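Local coordinates for protein HcgC (Methanococcus maripaludis S2, PDB 5O4J) that probably transfers a methyl group from S-adenosylmethionine to a carbon of a pyridinol precursor during biosynthesis of the [Fe]-hydrogenase cofactor, at residues Asp24-Lys29 with Tyr51-Tyr56. Numbering follows the deposited sequence.
Sequences DVVEKK and YLSGSY. With SAH (S-adenosyl-L-homocysteine), chain E.
The Tyr51 ring carries Leu52 CB over the centre of one face and has the SAH sulfur SD at its edge, near the ring plane, 4.0 Å from CD1; Ile5 of a second subunit also packs on Tyr51. The Tyr56 side chain crosses Val26 obliquely, its CB 4.1 Å from Val26 CG2, and its ring passes obliquely by Val26 O and Glu27 CA. A cis peptide joins Tyr51 to Leu52, and successive amides converge on one SAH carboxylate oxygen: Leu52 N is 2.9 Å from SAH O, fairly straight (162°), and Ser53 N donates to the same atom. Small Ser53 lets the helix come close, and short, branched Val26 fits against it, CG1 3.6 Å from Ser53 CB, while Ser53 OG is hydrogen-bonded to Thr177 OG1. Long Lys29, extended beyond CG, spans from the helix past Ser53 OG to bring NZ 2.8 Å from SAH OXT; this buried ammonium also salt-bridges Glu134 and hydrogen-bonds Ser175 O and Thr177 OG1. An alanine here would remove the ammonium, which would probably weaken carboxylate binding and unbalance Glu134. Helix 18-37 thus packs against the turn after strand 42-48 of the Rossmann-like parallel core and against helix 54-60, with helix 177-193 touching both segments.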
ATOM      1  N   ASP A  24      10.615   8.439 -21.533  1.00 20.45           N
ATOM      2  CA  ASP A  24       9.199   8.802 -21.562  1.00 20.30           C
ATOM      3  C   ASP A  24       8.927  10.016 -20.678  1.00 17.38           C
ATOM      4  O   ASP A  24       8.211  10.936 -21.084  1.00 19.15           O
ATOM      5  CB  ASP A  24       8.336   7.617 -21.132  1.00 36.41           C
ATOM      6  CG  ASP A  24       8.389   6.462 -22.123  1.00 67.89           C
ATOM      7  OD1 ASP A  24       8.811   6.684 -23.280  1.00 79.40           O
ATOM      8  OD2 ASP A  24       8.012   5.331 -21.746  1.00 77.80           O
ATOM      9  N   VAL A  25       9.531  10.063 -19.489  1.00 18.80           N
ATOM     10  CA  VAL A  25       9.312  11.193 -18.587  1.00 17.60           C
ATOM     11  C   VAL A  25       9.901  12.472 -19.170  1.00 20.03           C
ATOM     12  O   VAL A  25       9.246  13.519 -19.179  1.00 20.35           O
ATOM     13  CB  VAL A  25       9.891  10.905 -17.192  1.00 17.58           C
ATOM     14  CG1 VAL A  25       9.884  12.170 -16.339  1.00 18.98           C
ATOM     15  CG2 VAL A  25       9.096   9.786 -16.520  1.00 18.78           C
ATOM     16  N   VAL A  26      11.147  12.422 -19.648  1.00 19.15           N
ATOM     17  CA  VAL A  26      11.760  13.647 -20.148  1.00 18.62           C
ATOM     18  C   VAL A  26      11.024  14.132 -21.387  1.00 17.58           C
ATOM     19  O   VAL A  26      10.896  15.341 -21.604  1.00 20.03           O
ATOM     20  CB  VAL A  26      13.273  13.468 -20.412  1.00 22.75           C
ATOM     21  CG1 VAL A  26      13.990  12.957 -19.154  1.00 22.52           C
ATOM     22  CG2 VAL A  26      13.538  12.549 -21.577  1.00 33.10           C
ATOM     23  N   GLU A  27      10.500  13.215 -22.203  1.00 17.91           N
ATOM     24  CA  GLU A  27       9.716  13.628 -23.366  1.00 19.47           C
ATOM     25  C   GLU A  27       8.445  14.354 -22.945  1.00 19.55           C
ATOM     26  O   GLU A  27       8.077  15.383 -23.534  1.00 19.64           O
ATOM     27  CB  GLU A  27       9.387  12.407 -24.231  1.00 20.27           C
ATOM     28  CG  GLU A  27       8.562  12.733 -25.476  1.00 30.24           C
ATOM     29  CD  GLU A  27       8.240  11.505 -26.316  1.00 43.90           C
ATOM     30  OE1 GLU A  27       8.335  11.601 -27.556  1.00 43.85           O
ATOM     31  OE2 GLU A  27       7.897  10.448 -25.740  1.00 45.36           O
ATOM     32  N   LYS A  28       7.766  13.857 -21.908  1.00 18.37           N
ATOM     33  CA  LYS A  28       6.578  14.559 -21.424  1.00 19.93           C
ATOM     34  C   LYS A  28       6.910  15.969 -20.947  1.00 18.95           C
ATOM     35  O   LYS A  28       6.162  16.917 -21.226  1.00 19.01           O
ATOM     36  CB  LYS A  28       5.903  13.767 -20.307  1.00 20.43           C
ATOM     37  CG  LYS A  28       5.090  12.599 -20.820  1.00 22.04           C
ATOM     38  CD  LYS A  28       4.663  11.666 -19.714  1.00 23.31           C
ATOM     39  CE  LYS A  28       3.695  10.619 -20.284  1.00 25.44           C
ATOM     40  NZ  LYS A  28       3.159   9.680 -19.279  1.00 33.77           N
ATOM     41  N   LYS A  29       8.032  16.142 -20.254  1.00 18.54           N
ATOM     42  CA  LYS A  29       8.430  17.481 -19.824  1.00 17.64           C
ATOM     43  C   LYS A  29       8.742  18.371 -21.025  1.00 17.61           C
ATOM     44  O   LYS A  29       8.325  19.538 -21.074  1.00 19.97           O
ATOM     45  CB  LYS A  29       9.639  17.393 -18.882  1.00 16.22           C
ATOM     46  CG  LYS A  29       9.344  16.681 -17.565  1.00 14.97           C
ATOM     47  CD  LYS A  29      10.514  16.756 -16.601  1.00 15.11           C
ATOM     48  CE  LYS A  29      10.139  16.125 -15.266  1.00 15.91           C
ATOM     49  NZ  LYS A  29      11.217  16.288 -14.242  1.00 17.77           N
ATOM     50  N   TYR A  51      21.291  17.691 -16.004  1.00 21.49           N
ATOM     51  CA  TYR A  51      20.761  16.434 -15.506  1.00 20.65           C
ATOM     52  C   TYR A  51      19.380  16.676 -14.902  1.00 20.94           C
ATOM     53  O   TYR A  51      19.190  17.715 -14.262  1.00 20.41           O
ATOM     54  CB  TYR A  51      21.727  15.857 -14.472  1.00 19.55           C
ATOM     55  CG  TYR A  51      21.180  14.726 -13.631  1.00 17.92           C
ATOM     56  CD1 TYR A  51      20.416  14.985 -12.510  1.00 18.78           C
ATOM     57  CD2 TYR A  51      21.467  13.404 -13.937  1.00 18.60           C
ATOM     58  CE1 TYR A  51      19.924  13.972 -11.730  1.00 22.48           C
ATOM     59  CE2 TYR A  51      20.991  12.377 -13.152  1.00 18.26           C
ATOM     60  CZ  TYR A  51      20.215  12.663 -12.051  1.00 20.53           C
ATOM     61  OH  TYR A  51      19.736  11.626 -11.268  1.00 22.47           O
ATOM     62  N   LEU A  52      18.399  15.785 -15.092  1.00 17.98           N
ATOM     63  CA  LEU A  52      18.436  14.606 -15.963  1.00 18.93           C
ATOM     64  C   LEU A  52      17.646  14.877 -17.252  1.00 18.48           C
ATOM     65  O   LEU A  52      17.980  14.354 -18.306  1.00 20.92           O
ATOM     66  CB  LEU A  52      17.865  13.402 -15.219  1.00 19.48           C
ATOM     67  CG  LEU A  52      17.747  12.071 -15.946  1.00 19.88           C
ATOM     68  CD1 LEU A  52      19.046  11.692 -16.653  1.00 19.89           C
ATOM     69  CD2 LEU A  52      17.334  10.967 -14.968  1.00 20.86           C
ATOM     70  N   SER A  53      16.591  15.685 -17.167  1.00 18.15           N
ATOM     71  CA  SER A  53      15.783  15.996 -18.348  1.00 19.01           C
ATOM     72  C   SER A  53      16.332  17.160 -19.160  1.00 22.04           C
ATOM     73  O   SER A  53      15.885  17.365 -20.299  1.00 21.31           O
ATOM     74  CB  SER A  53      14.330  16.307 -17.959  1.00 22.06           C
ATOM     75  OG  SER A  53      14.121  16.282 -16.561  1.00 30.45           O
ATOM     76  N   GLY A  54      17.255  17.945 -18.596  1.00 22.95           N
ATOM     77  CA  GLY A  54      17.738  19.132 -19.284  1.00 23.41           C
ATOM     78  C   GLY A  54      18.329  18.846 -20.653  1.00 24.70           C
ATOM     79  O   GLY A  54      18.109  19.599 -21.602  1.00 25.00           O
ATOM     80  N   SER A  55      19.118  17.777 -20.764  1.00 23.29           N
ATOM     81  CA  SER A  55      19.781  17.455 -22.022  1.00 27.26           C
ATOM     82  C   SER A  55      18.772  17.339 -23.164  1.00 29.14           C
ATOM     83  O   SER A  55      18.941  17.951 -24.230  1.00 29.13           O
ATOM     84  CB  SER A  55      20.594  16.162 -21.856  1.00 28.43           C
ATOM     85  OG  SER A  55      21.203  15.790 -23.069  1.00 40.20           O
ATOM     86  N   TYR A  56      17.713  16.551 -22.962  1.00 22.46           N
ATOM     87  CA  TYR A  56      16.729  16.377 -24.024  1.00 23.46           C
ATOM     88  C   TYR A  56      15.871  17.622 -24.206  1.00 23.96           C
ATOM     89  O   TYR A  56      15.524  17.985 -25.335  1.00 24.01           O
ATOM     90  CB  TYR A  56      15.827  15.176 -23.752  1.00 22.89           C
ATOM     91  CG  TYR A  56      14.860  15.018 -24.892  1.00 25.13           C
ATOM     92  CD1 TYR A  56      15.292  14.560 -26.124  1.00 31.41           C
ATOM     93  CD2 TYR A  56      13.529  15.378 -24.759  1.00 25.90           C
ATOM     94  CE1 TYR A  56      14.421  14.446 -27.190  1.00 36.51           C
ATOM     95  CE2 TYR A  56      12.648  15.264 -25.820  1.00 31.22           C
ATOM     96  CZ  TYR A  56      13.099  14.795 -27.033  1.00 38.32           C
ATOM     97  OH  TYR A  56      12.232  14.679 -28.099  1.00 42.81           O
TER
HETATM   98  N   SAH E 301      14.554  18.717 -12.122  1.00 71.85           N
HETATM   99  CA  SAH E 301      15.580  17.904 -12.842  1.00 46.63           C
HETATM  100  CB  SAH E 301      16.698  17.520 -11.875  1.00 32.27           C
HETATM  101  CG  SAH E 301      17.651  18.688 -11.628  1.00 24.54           C
HETATM  102  SD  SAH E 301      19.034  18.215 -10.620  1.00 20.90           S
HETATM  103  C   SAH E 301      14.993  16.647 -13.418  1.00 32.69           C
HETATM  104  O   SAH E 301      15.752  15.855 -14.030  1.00 20.96           O
HETATM  105  OXT SAH E 301      13.784  16.445 -13.248  1.00 40.22           O
HETATM  106  C5' SAH E 301      19.978  19.710 -10.592  1.00 19.35           C
HETATM  107  C4' SAH E 301      20.797  19.928 -11.859  1.00 19.11           C
HETATM  108  O4' SAH E 301      21.116  21.322 -11.957  1.00 21.19           O
HETATM  109  C3' SAH E 301      22.129  19.205 -11.793  1.00 16.70           C
HETATM  110  O3' SAH E 301      22.601  18.866 -13.108  1.00 21.24           O
HETATM  111  C2' SAH E 301      23.004  20.239 -11.127  1.00 18.34           C
HETATM  112  O2' SAH E 301      24.408  20.047 -11.327  1.00 20.73           O
HETATM  113  C1' SAH E 301      22.523  21.514 -11.778  1.00 19.13           C
HETATM  114  N9  SAH E 301      22.688  22.715 -10.945  1.00 19.73           N
HETATM  115  C8  SAH E 301      22.493  22.812  -9.611  1.00 20.04           C
HETATM  116  N7  SAH E 301      22.708  24.091  -9.210  1.00 23.17           N
HETATM  117  C5  SAH E 301      23.019  24.809 -10.307  1.00 22.06           C
HETATM  118  C6  SAH E 301      23.350  26.217 -10.597  1.00 25.84           C
HETATM  119  N6  SAH E 301      23.393  27.124  -9.595  1.00 29.56           N
HETATM  120  N1  SAH E 301      23.612  26.549 -11.876  1.00 25.34           N
HETATM  121  C2  SAH E 301      23.564  25.659 -12.879  1.00 29.62           C
HETATM  122  N3  SAH E 301      23.274  24.361 -12.694  1.00 26.19           N
HETATM  123  C4  SAH E 301      23.000  23.900 -11.449  1.00 20.65           C